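Local structure of foldase protein PrsA (Bacillus subtilis, 4WO7) at residues I102-A107 with S221-Q226; E135-L140 with S191-T196; K145-A150 with I202-E207; A237-M242 with D256-S261. The protein helps secreted proteins fold outside the cell after translocation, plays an essential part in protein secretion, and catalyses cis-trans isomerisation of peptidyl-proline bonds. All coordinates share one frame; numbering follows the deposited sequence.

Contact 1 of 4, residues I102-A107 with S221-Q226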
loop_
_atom_site.group_PDB
_atom_site.type_symbol
_atom_site.label_atom_id
_atom_site.label_comp_id
_atom_site.label_asym_id
_atom_site.label_seq_id
_atom_site.Cartn_x
_atom_site.Cartn_y
_atom_site.Cartn_z
ATOM N N ILE A 102 14.272 -2.499 -22.907
ATOM C CA ILE A 102 12.975 -1.944 -23.312
ATOM C C ILE A 102 13.057 -1.347 -24.706
ATOM O O ILE A 102 13.989 -0.604 -25.015
ATOM C CB ILE A 102 12.464 -0.850 -22.353
ATOM C CG1 ILE A 102 12.141 -1.449 -20.987
ATOM C CG2 ILE A 102 11.216 -0.142 -22.942
ATOM C CD1 ILE A 102 11.818 -0.415 -19.932
ATOM N N LYS A 103 12.087 -1.690 -25.545
ATOM C CA LYS A 103 11.971 -1.109 -26.878
ATOM C C LYS A 103 10.573 -0.521 -27.086
ATOM O O LYS A 103 9.578 -1.231 -26.929
ATOM C CB LYS A 103 12.300 -2.164 -27.929
ATOM C CG LYS A 103 13.711 -2.692 -27.758
ATOM C CD LYS A 103 14.042 -3.766 -28.764
ATOM C CE LYS A 103 15.456 -4.285 -28.559
ATOM N NZ LYS A 103 15.830 -5.303 -29.574
ATOM N N VAL A 104 10.489 0.765 -27.430
ATOM C CA VAL A 104 9.193 1.362 -27.758
ATOM C C VAL A 104 8.994 1.287 -29.268
ATOM O O VAL A 104 9.874 1.656 -30.049
ATOM C CB VAL A 104 9.034 2.846 -27.293
ATOM C CG1 VAL A 104 9.659 3.053 -25.930
ATOM C CG2 VAL A 104 9.660 3.845 -28.257
ATOM N N THR A 105 7.858 0.733 -29.667
ATOM C CA THR A 105 7.489 0.636 -31.068
ATOM C C THR A 105 6.881 1.953 -31.527
ATOM O O THR A 105 6.601 2.827 -30.709
ATOM C CB THR A 105 6.485 -0.497 -31.286
ATOM O OG1 THR A 105 5.274 -0.201 -30.577
ATOM C CG2 THR A 105 7.069 -1.805 -30.777
ATOM N N ASP A 106 6.685 2.095 -32.832
ATOM C CA ASP A 106 6.021 3.274 -33.376
ATOM C C ASP A 106 4.538 3.246 -33.057
ATOM O O ASP A 106 3.874 4.284 -33.061
ATOM C CB ASP A 106 6.233 3.394 -34.884
ATOM C CG ASP A 106 7.667 3.668 -35.230
ATOM O OD1 ASP A 106 8.486 3.575 -34.297
ATOM O OD2 ASP A 106 7.957 4.077 -36.379
ATOM N N ALA A 107 4.016 2.054 -32.786
ATOM C CA ALA A 107 2.642 1.933 -32.339
ATOM C C ALA A 107 2.516 2.628 -30.997
ATOM O O ALA A 107 1.553 3.346 -30.754
ATOM C CB ALA A 107 2.225 0.473 -32.227
ATOM N N SER A 221 11.012 9.674 -26.701
ATOM C CA SER A 221 11.804 9.875 -25.498
ATOM C C SER A 221 10.877 9.943 -24.293
ATOM O O SER A 221 11.214 9.452 -23.215
ATOM C CB SER A 221 12.650 11.146 -25.607
ATOM O OG SER A 221 13.704 10.977 -26.539
ATOM N N GLU A 222 9.707 10.546 -24.481
ATOM C CA GLU A 222 8.709 10.615 -23.419
ATOM C C GLU A 222 8.106 9.251 -23.096
ATOM O O GLU A 222 7.902 8.929 -21.925
ATOM C CB GLU A 222 7.584 11.579 -23.788
ATOM C CG GLU A 222 7.947 13.047 -23.695
ATOM C CD GLU A 222 6.727 13.940 -23.841
ATOM O OE1 GLU A 222 5.750 13.733 -23.090
ATOM O OE2 GLU A 222 6.741 14.843 -24.705
ATOM N N VAL A 223 7.820 8.452 -24.125
ATOM C CA VAL A 223 7.258 7.120 -23.905
ATOM C C VAL A 223 8.218 6.295 -23.078
ATOM O O VAL A 223 7.808 5.621 -22.136
ATOM C CB VAL A 223 6.966 6.363 -25.231
ATOM C CG1 VAL A 223 6.696 4.867 -24.963
ATOM C CG2 VAL A 223 5.804 6.992 -25.994
ATOM N N LEU A 224 9.495 6.353 -23.437
ATOM C CA LEU A 224 10.516 5.591 -22.741
ATOM C C LEU A 224 10.637 6.020 -21.284
ATOM O O LEU A 224 10.767 5.180 -20.396
ATOM C CB LEU A 224 11.861 5.751 -23.444
ATOM C CG LEU A 224 13.053 5.060 -22.777
ATOM C CD1 LEU A 224 12.853 3.548 -22.668
ATOM C CD2 LEU A 224 14.316 5.397 -23.546
ATOM N N GLU A 225 10.573 7.323 -21.034
ATOM C CA GLU A 225 10.683 7.819 -19.669
ATOM C C GLU A 225 9.487 7.354 -18.862
ATOM O O GLU A 225 9.581 7.136 -17.657
ATOM C CB GLU A 225 10.761 9.342 -19.628
ATOM C CG GLU A 225 11.284 9.856 -18.293
ATOM C CD GLU A 225 11.615 11.330 -18.306
ATOM O OE1 GLU A 225 11.750 11.902 -19.406
ATOM O OE2 GLU A 225 11.744 11.918 -17.210
ATOM N N GLN A 226 8.361 7.191 -19.545
ATOM C CA GLN A 226 7.138 6.740 -18.901
ATOM C C GLN A 226 7.224 5.255 -18.548
ATOM O O GLN A 226 6.753 4.830 -17.491
ATOM C CB GLN A 226 5.927 7.024 -19.796
ATOM C CG GLN A 226 4.601 6.746 -19.115
ATOM C CD GLN A 226 3.413 6.887 -20.044
ATOM O OE1 GLN A 226 3.520 6.671 -21.252
ATOM N NE2 GLN A 226 2.262 7.228 -19.476
#
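Val104 turns its CG1 branch back beside its own backbone N (chi1 -40°), while Val223 swings CG1 anti to its backbone N (chi1 167°), and these two methyl groups meet across the contact. Val104 CG1 stands 3.6 Å from Val223 CG1, and Val104 CB is 3.9 Å from the same methyl, so a single branch of Val223 takes the whole approach while the two side chains run askew to one another. The same Val104 methyl also reaches over the helix backbone, coming to 4.3 Å from Leu224 CB. One turn of helix therefore offers two neighbouring residues to one valine. A second, lighter touch comes from Ile102: its CG2 lies 4.0 Å from Leu224 CD1. Leu224 starts off to the side, but its end comes nearer and brings that methyl to the isoleucine. No hydrogen bond crosses between the segments; two aliphatic residues of an extended linker simply lie against one side of a helix. Ile102 is where the chain leaves helix 81-101, and Thr105 begins the next helix by capping the N of Asp108 with OG1, so Ile102 and Val104 belong to a short bridge whose two ends are helical. Asp106, on the first turn of that helix, adds a salt bridge to Lys216. In the fold, helix 216-228, which follows strand 200-207 in the chain, thus rests on the linker between helices 81-101 and 106-113, with Val223 also packing on Tyr112 of helix 106-113 and Val104 on Lys220.

Contact 2 of 4, residues E135-L140 with S191-T196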
loop_
_atom_site.group_PDB
_atom_site.type_symbol
_atom_site.label_atom_id
_atom_site.label_comp_id
_atom_site.label_asym_id
_atom_site.label_seq_id
_atom_site.Cartn_x
_atom_site.Cartn_y
_atom_site.Cartn_z
ATOM N N GLU A 135 6.285 39.808 -6.768
ATOM C CA GLU A 135 7.723 39.794 -6.523
ATOM C C GLU A 135 8.403 38.904 -7.550
ATOM O O GLU A 135 9.424 39.265 -8.136
ATOM C CB GLU A 135 8.021 39.278 -5.113
ATOM C CG GLU A 135 9.505 39.171 -4.779
ATOM C CD GLU A 135 9.750 38.674 -3.363
ATOM O OE1 GLU A 135 8.801 38.143 -2.747
ATOM O OE2 GLU A 135 10.890 38.812 -2.869
ATOM N N VAL A 136 7.803 37.740 -7.769
ATOM C CA VAL A 136 8.304 36.768 -8.728
ATOM C C VAL A 136 8.061 37.243 -10.153
ATOM O O VAL A 136 8.885 37.012 -11.038
ATOM C CB VAL A 136 7.644 35.390 -8.515
ATOM C CG1 VAL A 136 8.044 34.402 -9.605
ATOM C CG2 VAL A 136 7.986 34.854 -7.138
ATOM N N GLU A 137 6.931 37.908 -10.369
ATOM C CA GLU A 137 6.616 38.447 -11.684
ATOM C C GLU A 137 7.689 39.462 -12.076
ATOM O O GLU A 137 8.098 39.530 -13.237
ATOM C CB GLU A 137 5.226 39.087 -11.695
ATOM C CG GLU A 137 4.686 39.342 -13.093
ATOM C CD GLU A 137 4.371 38.056 -13.834
ATOM O OE1 GLU A 137 3.705 37.176 -13.245
ATOM O OE2 GLU A 137 4.791 37.921 -15.003
ATOM N N LYS A 138 8.148 40.245 -11.102
ATOM C CA LYS A 138 9.181 41.247 -11.361
ATOM C C LYS A 138 10.561 40.628 -11.551
ATOM O O LYS A 138 11.362 41.120 -12.343
ATOM C CB LYS A 138 9.252 42.288 -10.239
ATOM C CG LYS A 138 8.130 43.307 -10.258
ATOM C CD LYS A 138 8.223 44.253 -9.077
ATOM C CE LYS A 138 7.068 45.237 -9.079
ATOM N NZ LYS A 138 7.067 46.101 -10.302
ATOM N N LYS A 139 10.833 39.536 -10.850
ATOM C CA LYS A 139 12.114 38.854 -10.997
ATOM C C LYS A 139 12.200 38.217 -12.386
ATOM O O LYS A 139 13.273 38.154 -12.988
ATOM C CB LYS A 139 12.289 37.820 -9.879
ATOM C CG LYS A 139 12.770 38.455 -8.579
ATOM C CD LYS A 139 12.995 37.442 -7.461
ATOM C CE LYS A 139 13.821 38.032 -6.325
ATOM N NZ LYS A 139 15.228 38.245 -6.753
ATOM N N LEU A 140 11.060 37.772 -12.903
ATOM C CA LEU A 140 11.004 37.262 -14.267
ATOM C C LEU A 140 11.336 38.341 -15.288
ATOM O O LEU A 140 12.178 38.141 -16.162
ATOM C CB LEU A 140 9.625 36.677 -14.577
ATOM C CG LEU A 140 9.350 35.269 -14.052
ATOM C CD1 LEU A 140 7.878 34.929 -14.182
ATOM C CD2 LEU A 140 10.199 34.257 -14.809
ATOM N N SER A 191 1.753 33.935 -17.686
ATOM C CA SER A 191 0.527 34.577 -17.237
ATOM C C SER A 191 0.790 35.602 -16.153
ATOM O O SER A 191 1.920 35.769 -15.699
ATOM C CB SER A 191 -0.447 33.535 -16.692
ATOM O OG SER A 191 0.060 32.969 -15.494
ATOM N N ASP A 192 -0.274 36.290 -15.753
ATOM C CA ASP A 192 -0.244 37.156 -14.586
ATOM C C ASP A 192 -0.743 36.300 -13.429
ATOM O O ASP A 192 -1.287 35.221 -13.665
ATOM C CB ASP A 192 -1.113 38.397 -14.792
ATOM C CG ASP A 192 -0.547 39.338 -15.843
ATOM O OD1 ASP A 192 0.693 39.471 -15.921
ATOM O OD2 ASP A 192 -1.344 39.947 -16.589
ATOM N N PRO A 193 -0.550 36.757 -12.181
ATOM C CA PRO A 193 -0.936 35.927 -11.030
ATOM C C PRO A 193 -2.371 35.393 -11.127
ATOM O O PRO A 193 -3.310 36.163 -11.337
ATOM C CB PRO A 193 -0.777 36.885 -9.847
ATOM C CG PRO A 193 0.298 37.822 -10.282
ATOM C CD PRO A 193 0.111 38.007 -11.762
ATOM N N VAL A 194 -2.519 34.079 -10.973
ATOM C CA VAL A 194 -3.818 33.414 -11.066
ATOM C C VAL A 194 -4.235 32.863 -9.710
ATOM O O VAL A 194 -3.653 31.897 -9.218
ATOM C CB VAL A 194 -3.793 32.258 -12.104
ATOM C CG1 VAL A 194 -5.098 31.464 -12.092
ATOM C CG2 VAL A 194 -3.493 32.782 -13.500
ATOM N N LYS A 195 -5.255 33.479 -9.121
ATOM C CA LYS A 195 -5.767 33.079 -7.814
ATOM C C LYS A 195 -6.536 31.763 -7.895
ATOM O O LYS A 195 -7.428 31.612 -8.731
ATOM C CB LYS A 195 -6.667 34.184 -7.245
ATOM C CG LYS A 195 -7.418 33.815 -5.969
ATOM C CD LYS A 195 -6.462 33.449 -4.844
ATOM C CE LYS A 195 -7.200 33.098 -3.563
ATOM N NZ LYS A 195 -6.266 32.579 -2.526
ATOM N N THR A 196 -6.190 30.816 -7.026
ATOM C CA THR A 196 -6.933 29.561 -6.915
ATOM C C THR A 196 -7.000 29.082 -5.471
ATOM O O THR A 196 -6.630 29.808 -4.545
ATOM C CB THR A 196 -6.319 28.425 -7.759
ATOM O OG1 THR A 196 -5.061 28.029 -7.194
ATOM C CG2 THR A 196 -6.129 28.849 -9.202
#
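Glu137 on helix 130-142 and Asp192 bring the two backbones to 7.6 Å between their CA atoms, where the chain runs extended through Ser191-Asp192-Pro193 into strand 194-195. This is the edge of a parvulin-type (PpiC) domain: strand 194-195 is an outermost strand of the four-stranded antiparallel sheet, next to strand 200-207, and the helix packs beside it. Almost everything on the helix side comes from Glu137. Its CG is anti to the backbone N (chi1 -165°) and the chain then bends at chi2, which folds the carboxylate over the loop backbone instead of letting it reach straight out. Glu137 OE1 lies 3.3 Å from Ser191 O, but both atoms are acceptors and no bond joins them. The other oxygen, Glu137 OE2, is 4.5 Å from Asp192 OD1, which places a second carboxylate, of like charge, near the first; the two may slightly disfavour each other at this partly exposed surface. Glu137 OE1 also lies 4.0 Å from Pro193 CD, a van der Waals touch in which the two side chains cross at a slant, and Glu137 packs as well on Ile202 of the neighbouring strand. Val136, one residue earlier, touches Ile202 too. Ser191 turns its CB away from the helix, and its OG accepts from the N of Ile203. The same hydroxyl donates within the loop: Ser191 OG is 3.2 Å from Asp192 O, approaching from above the carbonyl plane, 42° out of it, at a C=O...donor angle of 123°.

Contact 3 of 4, residues K145-A150 with I202-E207; sequences KFEDLA and IIKKTE
Phe146 and Lys204 meet ring to chain: Lys204 CB lies over one face of the phenyl ring, 4.1 Å from the centroid of Phe146 and 18° off the normal, a CH-pi contact displaced toward the rim. At the edge, in the ring plane, Ile202 O comes to 3.3 Å from Phe146 CZ. Ile202 CG2 fills in beside it, 3.6 Å from Phe146 CE2. Phe146 reaches this place by holding CG anti to its backbone N (chi1 -165°), which aims the ring from the first turn of helix 146-153 at the strand. Farther out along the extended lysine chain, Lys204 NZ is 4.5 Å from Glu147 OE1, a loose attraction of opposite charges and not a salt bridge. In the parvulin-type fold of the PPIase domain, this is a helix lying on the antiparallel sheet: residues 146-150 of the helix run at 144° to residues 202-207 of the strand, roughly antiparallel. The strand is fixed by backbone bonds of Ile202 with Ile125 and of Lys204 with Ser123 on strand 119-127, and the Phe146 side chain rests on Ile125 and Ser123 as well. Ile203 points the other way, to Phe178 and Ala182 of helix 176-183 on the far side of the sheet.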
loop_
_atom_site.group_PDB
_atom_site.type_symbol
_atom_site.label_atom_id
_atom_site.label_comp_id
_atom_site.label_asym_id
_atom_site.label_seq_id
_atom_site.Cartn_x
_atom_site.Cartn_y
_atom_site.Cartn_z
ATOM N N LYS A 145 15.336 33.269 -14.695
ATOM C CA LYS A 145 14.706 32.166 -15.425
ATOM C C LYS A 145 13.569 31.538 -14.609
ATOM O O LYS A 145 13.634 31.482 -13.380
ATOM C CB LYS A 145 15.730 31.091 -15.814
ATOM C CG LYS A 145 16.915 31.597 -16.654
ATOM C CD LYS A 145 17.397 30.537 -17.648
ATOM C CE LYS A 145 18.764 30.840 -18.248
ATOM N NZ LYS A 145 19.861 30.395 -17.344
ATOM N N PHE A 146 12.534 31.073 -15.308
ATOM C CA PHE A 146 11.327 30.516 -14.688
ATOM C C PHE A 146 11.631 29.292 -13.830
ATOM O O PHE A 146 11.106 29.156 -12.726
ATOM C CB PHE A 146 10.320 30.143 -15.779
ATOM C CG PHE A 146 8.919 29.900 -15.279
ATOM C CD1 PHE A 146 8.522 28.648 -14.842
ATOM C CD2 PHE A 146 7.990 30.923 -15.279
ATOM C CE1 PHE A 146 7.230 28.433 -14.399
ATOM C CE2 PHE A 146 6.699 30.711 -14.839
ATOM C CZ PHE A 146 6.318 29.467 -14.400
ATOM N N GLU A 147 12.474 28.406 -14.347
ATOM C CA GLU A 147 12.804 27.158 -13.660
ATOM C C GLU A 147 13.519 27.452 -12.346
ATOM O O GLU A 147 13.255 26.813 -11.326
ATOM C CB GLU A 147 13.692 26.253 -14.529
ATOM C CG GLU A 147 13.272 26.102 -15.985
ATOM C CD GLU A 147 13.681 27.293 -16.838
ATOM O OE1 GLU A 147 12.804 28.131 -17.140
ATOM O OE2 GLU A 147 14.875 27.400 -17.193
ATOM N N ASP A 148 14.423 28.425 -12.385
ATOM C CA ASP A 148 15.185 28.817 -11.211
ATOM C C ASP A 148 14.266 29.382 -10.135
ATOM O O ASP A 148 14.393 29.051 -8.954
ATOM C CB ASP A 148 16.249 29.848 -11.588
ATOM C CG ASP A 148 17.238 29.321 -12.610
ATOM O OD1 ASP A 148 17.150 28.127 -12.963
ATOM O OD2 ASP A 148 18.105 30.101 -13.059
ATOM N N LEU A 149 13.332 30.227 -10.553
ATOM C CA LEU A 149 12.412 30.870 -9.624
ATOM C C LEU A 149 11.415 29.903 -9.017
ATOM O O LEU A 149 11.025 30.050 -7.858
ATOM C CB LEU A 149 11.650 31.983 -10.334
ATOM C CG LEU A 149 12.468 33.225 -10.661
ATOM C CD1 LEU A 149 11.759 34.081 -11.691
ATOM C CD2 LEU A 149 12.688 34.010 -9.381
ATOM N N ALA A 150 11.013 28.907 -9.796
ATOM C CA ALA A 150 10.122 27.875 -9.300
ATOM C C ALA A 150 10.812 27.097 -8.186
ATOM O O ALA A 150 10.183 26.757 -7.184
ATOM C CB ALA A 150 9.691 26.958 -10.420
ATOM N N ILE A 202 1.789 31.504 -11.294
ATOM C CA ILE A 202 2.343 32.057 -12.517
ATOM C C ILE A 202 2.509 30.894 -13.478
ATOM O O ILE A 202 3.318 30.001 -13.243
ATOM C CB ILE A 202 3.685 32.773 -12.299
ATOM C CG1 ILE A 202 3.467 34.066 -11.513
ATOM C CG2 ILE A 202 4.324 33.129 -13.640
ATOM C CD1 ILE A 202 4.729 34.636 -10.912
ATOM N N ILE A 203 1.747 30.921 -14.566
ATOM C CA ILE A 203 1.725 29.815 -15.513
ATOM C C ILE A 203 2.487 30.161 -16.774
ATOM O O ILE A 203 2.374 31.269 -17.291
ATOM C CB ILE A 203 0.300 29.414 -15.935
ATOM C CG1 ILE A 203 -0.643 29.387 -14.731
ATOM C CG2 ILE A 203 0.337 28.046 -16.615
ATOM C CD1 ILE A 203 -2.086 29.117 -15.099
ATOM N N LYS A 204 3.278 29.203 -17.251
ATOM C CA LYS A 204 3.960 29.346 -18.526
ATOM C C LYS A 204 3.565 28.182 -19.420
ATOM O O LYS A 204 3.914 27.033 -19.159
ATOM C CB LYS A 204 5.478 29.370 -18.353
ATOM C CG LYS A 204 6.240 29.552 -19.661
ATOM C CD LYS A 204 7.740 29.637 -19.434
ATOM C CE LYS A 204 8.518 29.381 -20.719
ATOM N NZ LYS A 204 9.948 29.041 -20.468
ATOM N N LYS A 205 2.833 28.489 -20.480
ATOM C CA LYS A 205 2.453 27.486 -21.458
ATOM C C LYS A 205 3.682 27.121 -22.275
ATOM O O LYS A 205 4.256 27.989 -22.929
ATOM C CB LYS A 205 1.332 28.020 -22.349
ATOM C CG LYS A 205 0.721 26.985 -23.270
ATOM C CD LYS A 205 -0.494 27.545 -23.990
ATOM C CE LYS A 205 -0.794 26.829 -25.293
ATOM N NZ LYS A 205 -2.050 27.382 -25.872
ATOM N N THR A 206 4.089 25.852 -22.255
ATOM C CA THR A 206 5.376 25.499 -22.844
ATOM C C THR A 206 5.280 25.183 -24.319
ATOM O O THR A 206 6.116 25.621 -25.108
ATOM C CB THR A 206 5.989 24.252 -22.187
ATOM O OG1 THR A 206 5.065 23.168 -22.288
ATOM C CG2 THR A 206 6.313 24.494 -20.735
ATOM N N GLU A 207 4.234 24.472 -24.709
ATOM C CA GLU A 207 4.126 24.057 -26.094
ATOM C C GLU A 207 2.714 23.646 -26.450
ATOM O O GLU A 207 1.975 23.113 -25.615
ATOM C CB GLU A 207 5.118 22.921 -26.398
ATOM C CG GLU A 207 4.984 21.632 -25.572
ATOM C CD GLU A 207 5.742 20.459 -26.198
ATOM O OE1 GLU A 207 5.844 20.404 -27.444
ATOM O OE2 GLU A 207 6.244 19.592 -25.446
#

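Contact 4 of 4, residues A237-M242 with D256-S261; sequences AVQKVM and DTFNTS
Gln239 lies between Ser261 and Phe258 and loses more surface to the contact than any other residue here. With CG anti to its backbone N (chi1 -160°) and a bend at chi2 (58°), it sends its amide outward from helix 231-244 along the tail. Ser261 CB packs against the aliphatic part, 3.5 Å from Gln239 CG. The hydroxyl Ser261 OG is 3.4 Å from Gln239 NE2, but the angle is poor for a hydrogen bond, and Ser261, the last residue modelled, is poorly ordered, so this end of the contact is tentative. Phe258 is the other partner. Gln239 NE2 is 3.7 Å from Phe258 O, and it comes up at the edge of the ring, near the plane, with Gln239 NE2 4.4 Å from Phe258 CD1. The arrangement is a C-terminal tail folded back on a helix, consistent with the largely helical part of the protein that flanks the PPIase domain. About one turn further along the helix, the selenomethionine Met242 brings its methyl to the same ring, Met242 CE lying 4.4 Å from Phe258 CE1, a light apolar touch. Phe258 and Met242 both lean on Val41 of helix 21-49 and on Ile247, which joins the tail to an N-terminal helix.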
loop_
_atom_site.group_PDB
_atom_site.type_symbol
_atom_site.label_atom_id
_atom_site.label_comp_id
_atom_site.label_asym_id
_atom_site.label_seq_id
_atom_site.Cartn_x
_atom_site.Cartn_y
_atom_site.Cartn_z
ATOM N N ALA A 237 11.969 -6.102 -17.835
ATOM C CA ALA A 237 13.224 -5.970 -18.565
ATOM C C ALA A 237 14.388 -6.661 -17.861
ATOM O O ALA A 237 15.175 -7.365 -18.495
ATOM C CB ALA A 237 13.557 -4.504 -18.777
ATOM N N VAL A 238 14.491 -6.456 -16.550
ATOM C CA VAL A 238 15.584 -7.019 -15.762
ATOM C C VAL A 238 15.538 -8.544 -15.802
ATOM O O VAL A 238 16.576 -9.202 -15.850
ATOM C CB VAL A 238 15.529 -6.525 -14.299
ATOM C CG1 VAL A 238 16.550 -7.262 -13.425
ATOM C CG2 VAL A 238 15.809 -5.034 -14.245
ATOM N N GLN A 239 14.330 -9.101 -15.794
ATOM C CA GLN A 239 14.161 -10.548 -15.749
ATOM C C GLN A 239 14.673 -11.220 -17.022
ATOM O O GLN A 239 15.068 -12.388 -17.003
ATOM C CB GLN A 239 12.687 -10.901 -15.520
ATOM C CG GLN A 239 12.447 -12.301 -14.996
ATOM C CD GLN A 239 13.154 -12.575 -13.685
ATOM O OE1 GLN A 239 13.571 -11.652 -12.985
ATOM N NE2 GLN A 239 13.292 -13.852 -13.345
ATOM N N LYS A 240 14.655 -10.491 -18.133
ATOM C CA LYS A 240 15.245 -11.004 -19.366
ATOM C C LYS A 240 16.743 -11.200 -19.217
ATOM O O LYS A 240 17.319 -12.148 -19.755
ATOM C CB LYS A 240 14.989 -10.063 -20.530
ATOM C CG LYS A 240 13.580 -10.046 -21.029
ATOM C CD LYS A 240 13.533 -9.193 -22.266
ATOM C CE LYS A 240 12.165 -9.135 -22.883
ATOM N NZ LYS A 240 12.245 -8.283 -24.091
ATOM N N VAL A 241 17.372 -10.285 -18.490
ATOM C CA VAL A 241 18.806 -10.346 -18.282
ATOM C C VAL A 241 19.103 -11.518 -17.365
ATOM O O VAL A 241 20.092 -12.226 -17.551
ATOM C CB VAL A 241 19.359 -9.046 -17.659
ATOM C CG1 VAL A 241 20.866 -9.130 -17.506
ATOM C CG2 VAL A 241 18.997 -7.842 -18.509
HETATM N N MSE A 242 18.226 -11.729 -16.387
HETATM C CA MSE A 242 18.434 -12.756 -15.377
HETATM C C MSE A 242 18.322 -14.169 -15.954
HETATM O O MSE A 242 19.033 -15.072 -15.514
HETATM C CB MSE A 242 17.439 -12.575 -14.228
HETATM C CG MSE A 242 17.635 -11.296 -13.410
HETATM SE SE MSE A 242 19.461 -11.052 -12.754
HETATM C CE MSE A 242 19.762 -12.870 -12.139
ATOM N N ASP A 256 12.837 -21.701 -7.296
ATOM C CA ASP A 256 11.775 -21.146 -8.122
ATOM C C ASP A 256 11.601 -19.644 -7.892
ATOM O O ASP A 256 10.607 -19.054 -8.325
ATOM C CB ASP A 256 10.454 -21.863 -7.828
ATOM C CG ASP A 256 10.594 -23.372 -7.853
ATOM O OD1 ASP A 256 10.850 -23.934 -8.936
ATOM O OD2 ASP A 256 10.463 -23.994 -6.776
ATOM N N THR A 257 12.557 -19.031 -7.199
ATOM C CA THR A 257 12.511 -17.598 -6.959
ATOM C C THR A 257 12.715 -16.902 -8.297
ATOM O O THR A 257 12.045 -15.917 -8.599
ATOM C CB THR A 257 13.568 -17.154 -5.923
ATOM O OG1 THR A 257 13.222 -17.699 -4.642
ATOM C CG2 THR A 257 13.624 -15.636 -5.807
ATOM N N PHE A 258 13.655 -17.432 -9.084
ATOM C CA PHE A 258 13.974 -16.933 -10.424
ATOM C C PHE A 258 13.528 -17.842 -11.544
ATOM O O PHE A 258 13.691 -17.497 -12.711
ATOM C CB PHE A 258 15.475 -16.771 -10.599
ATOM C CG PHE A 258 16.094 -15.798 -9.675
ATOM C CD1 PHE A 258 16.066 -14.447 -9.961
ATOM C CD2 PHE A 258 16.713 -16.233 -8.519
ATOM C CE1 PHE A 258 16.645 -13.541 -9.107
ATOM C CE2 PHE A 258 17.296 -15.336 -7.663
ATOM C CZ PHE A 258 17.263 -13.987 -7.956
ATOM N N ASN A 259 12.944 -18.982 -11.212
ATOM C CA ASN A 259 12.765 -20.019 -12.218
ATOM C C ASN A 259 11.773 -19.575 -13.267
ATOM O O ASN A 259 12.003 -19.733 -14.466
ATOM C CB ASN A 259 12.294 -21.308 -11.554
ATOM C CG ASN A 259 12.082 -22.441 -12.539
ATOM O OD1 ASN A 259 11.519 -22.265 -13.619
ATOM N ND2 ASN A 259 12.530 -23.623 -12.159
ATOM N N THR A 260 10.682 -18.990 -12.801
ATOM C CA THR A 260 9.621 -18.538 -13.677
ATOM C C THR A 260 9.288 -17.088 -13.381
ATOM O O THR A 260 9.334 -16.662 -12.228
ATOM C CB THR A 260 8.359 -19.380 -13.503
ATOM O OG1 THR A 260 7.938 -19.334 -12.133
ATOM C CG2 THR A 260 8.641 -20.810 -13.893
ATOM N N SER A 261 8.978 -16.318 -14.423
ATOM C CA SER A 261 8.571 -14.922 -14.239
ATOM C C SER A 261 8.008 -14.306 -15.515
ATOM O O SER A 261 6.990 -14.784 -16.032
ATOM C CB SER A 261 9.741 -14.089 -13.722
ATOM O OG SER A 261 10.105 -14.528 -12.419
#

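Overall arrangement
From the N terminus, helices 21-49 and 81-101 lead to Ile102, where contact 1 opens; it closes on helix 216-228, the two segments being 114 residues apart at their nearest ends. Nested inside that long loop are contacts 2 and 3, which cross each other: helices 130-142 and 146-153 come first, then strands 194-195 and 200-207, neighbours in one sheet. Their centres are 10 Å apart, and they touch directly, for instance Leu140 on Leu149, so together they hold two helices to the PPIase sheet. Contact 4 follows in series, closing a short loop from helix 231-244 to the tail. It meets contact 1 where Ala237 packs on Ile102, but its centre is about 51 Å from that of contact 2.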